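Local coordinates for protein caspase-1 (Spodoptera frugiperda, PDB 1M72) that acts as a cysteine endopeptidase of the caspase family, probably cleaving proteins during the execution phase of apoptosis in this moth, at residues C[33-38]-C[70-75]. Numbering follows the deposited sequence.
Sequences GMAIIF and FKVTVF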
loop_
_atom_site.group_PDB
_atom_site.type_symbol
_atom_site.label_atom_id
_atom_site.label_comp_id
_atom_site.label_asym_id
_atom_site.label_seq_id
_atom_site.Cartn_x
_atom_site.Cartn_y
_atom_site.Cartn_z
ATOM N N GLY C 33 -4.804 19.665 11.850
ATOM C CA GLY C 33 -4.650 19.916 10.434
ATOM C C GLY C 33 -6.003 19.886 9.730
ATOM O O GLY C 33 -7.059 19.640 10.323
ATOM N N MET C 34 -5.962 20.174 8.442
ATOM C CA MET C 34 -7.148 20.184 7.595
ATOM C C MET C 34 -7.539 18.778 7.126
ATOM O O MET C 34 -6.678 17.926 6.849
ATOM C CB MET C 34 -6.867 21.030 6.358
ATOM C CG MET C 34 -6.649 22.502 6.672
ATOM S SD MET C 34 -6.226 23.492 5.235
ATOM C CE MET C 34 -7.678 23.166 4.117
ATOM N N ALA C 35 -8.851 18.561 7.054
ATOM C CA ALA C 35 -9.451 17.328 6.547
ATOM C C ALA C 35 -10.444 17.802 5.464
ATOM O O ALA C 35 -11.466 18.432 5.763
ATOM C CB ALA C 35 -10.191 16.588 7.654
ATOM N N ILE C 36 -10.139 17.529 4.203
ATOM C CA ILE C 36 -11.027 17.952 3.117
ATOM C C ILE C 36 -11.824 16.755 2.610
ATOM O O ILE C 36 -11.248 15.756 2.215
ATOM C CB ILE C 36 -10.278 18.456 1.872
ATOM C CG1 ILE C 36 -9.238 19.489 2.215
ATOM C CG2 ILE C 36 -11.278 19.025 0.897
ATOM C CD1 ILE C 36 -8.470 19.892 0.949
ATOM N N ILE C 37 -13.140 16.877 2.595
ATOM C CA ILE C 37 -13.962 15.791 2.091
ATOM C C ILE C 37 -14.668 16.204 0.786
ATOM O O ILE C 37 -15.406 17.188 0.739
ATOM C CB ILE C 37 -14.999 15.367 3.158
ATOM C CG1 ILE C 37 -14.262 14.892 4.429
ATOM C CG2 ILE C 37 -15.892 14.263 2.604
ATOM C CD1 ILE C 37 -15.179 14.629 5.686
ATOM N N PHE C 38 -14.404 15.495 -0.291
ATOM C CA PHE C 38 -15.103 15.799 -1.530
ATOM C C PHE C 38 -16.128 14.719 -1.642
ATOM O O PHE C 38 -15.828 13.588 -1.988
ATOM C CB PHE C 38 -14.176 15.769 -2.741
ATOM C CG PHE C 38 -13.116 16.804 -2.679
ATOM C CD1 PHE C 38 -11.882 16.515 -2.099
ATOM C CD2 PHE C 38 -13.349 18.083 -3.181
ATOM C CE1 PHE C 38 -10.875 17.478 -2.015
ATOM C CE2 PHE C 38 -12.359 19.074 -3.113
ATOM C CZ PHE C 38 -11.102 18.776 -2.524
ATOM N N PHE C 70 -9.421 17.478 13.635
ATOM C CA PHE C 70 -9.338 18.036 12.281
ATOM C C PHE C 70 -10.285 19.223 12.076
ATOM O O PHE C 70 -11.359 19.271 12.659
ATOM C CB PHE C 70 -9.691 16.953 11.224
ATOM C CG PHE C 70 -8.594 15.958 10.981
ATOM C CD1 PHE C 70 -8.577 14.724 11.653
ATOM C CD2 PHE C 70 -7.546 16.261 10.098
ATOM C CE1 PHE C 70 -7.528 13.798 11.452
ATOM C CE2 PHE C 70 -6.489 15.341 9.893
ATOM C CZ PHE C 70 -6.472 14.114 10.561
ATOM N N LYS C 71 -9.876 20.191 11.265
ATOM C CA LYS C 71 -10.769 21.284 10.924
ATOM C C LYS C 71 -11.344 20.697 9.613
ATOM O O LYS C 71 -10.671 20.669 8.580
ATOM C CB LYS C 71 -10.012 22.587 10.623
ATOM C CG LYS C 71 -10.935 23.821 10.450
ATOM C CD LYS C 71 -10.309 24.936 9.532
ATOM C CE LYS C 71 -9.980 24.377 8.103
ATOM N NZ LYS C 71 -9.457 25.296 7.028
ATOM N N VAL C 72 -12.584 20.232 9.665
ATOM C CA VAL C 72 -13.205 19.596 8.512
ATOM C C VAL C 72 -13.928 20.499 7.529
ATOM O O VAL C 72 -14.727 21.350 7.932
ATOM C CB VAL C 72 -14.236 18.530 8.969
ATOM C CG1 VAL C 72 -14.895 17.845 7.742
ATOM C CG2 VAL C 72 -13.555 17.493 9.847
ATOM N N THR C 73 -13.652 20.322 6.240
ATOM C CA THR C 73 -14.390 21.059 5.218
ATOM C C THR C 73 -14.952 20.027 4.219
ATOM O O THR C 73 -14.199 19.247 3.615
ATOM C CB THR C 73 -13.513 22.047 4.454
ATOM O OG1 THR C 73 -12.957 22.993 5.362
ATOM C CG2 THR C 73 -14.342 22.802 3.446
ATOM N N VAL C 74 -16.276 20.006 4.069
ATOM C CA VAL C 74 -16.945 19.099 3.132
ATOM C C VAL C 74 -17.295 19.871 1.843
ATOM O O VAL C 74 -17.977 20.874 1.920
ATOM C CB VAL C 74 -18.261 18.580 3.719
ATOM C CG1 VAL C 74 -18.988 17.709 2.680
ATOM C CG2 VAL C 74 -17.997 17.834 5.000
ATOM N N PHE C 75 -16.842 19.405 0.682
ATOM C CA PHE C 75 -17.138 20.060 -0.591
ATOM C C PHE C 75 -18.108 19.194 -1.342
ATOM O O PHE C 75 -17.718 18.173 -1.938
ATOM C CB PHE C 75 -15.878 20.238 -1.430
ATOM C CG PHE C 75 -14.981 21.279 -0.906
ATOM C CD1 PHE C 75 -13.853 20.938 -0.173
ATOM C CD2 PHE C 75 -15.264 22.619 -1.131
ATOM C CE1 PHE C 75 -12.995 21.927 0.332
ATOM C CE2 PHE C 75 -14.426 23.613 -0.636
ATOM C CZ PHE C 75 -13.278 23.269 0.101
#
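The rings of Phe38 and Phe75 rise side by side from the same face of the sheet, their planes within 18° of parallel but slid apart, with centroids 5.4 Å apart and hardly any overlap. Ile36 meets the Phe75 ring in plane at its edge, Ile36 CG2 lying 3.4 Å from Phe75 CD1; that methyl stands anti to the backbone N, while CG1 lies anti to the carbonyl carbon (chi1 -51°). Phe86 of helix 80-92 packs on Phe75 too, and the same helix covers Phe38 through Ile83 and Ile87. On the reverse face Phe70 lies against Ala35, Phe70 CD2 3.6 Å from Ala35 CB, while Met34 O sits at the ring edge. Farther along, the side chains of Ile37 and Val72 cross obliquely on the face that helix 54-67 covers, Ile37 CD1 lying 3.8 Å from Val72 CG1. Five backbone hydrogen bonds join these parallel strands, ending with Phe75 N to Ile37 O, almost straight at 177° and nearly along the C=O axis; Ala35 N instead reaches Lys71 O from above the carbonyl plane. With helix 54-67 this is a beta-alpha-beta unit at one margin of the caspase sheet. Backbone bonds thus set the register, leaving largely apolar side chains, Lys71 and Thr73 apart, to seat helices on both faces.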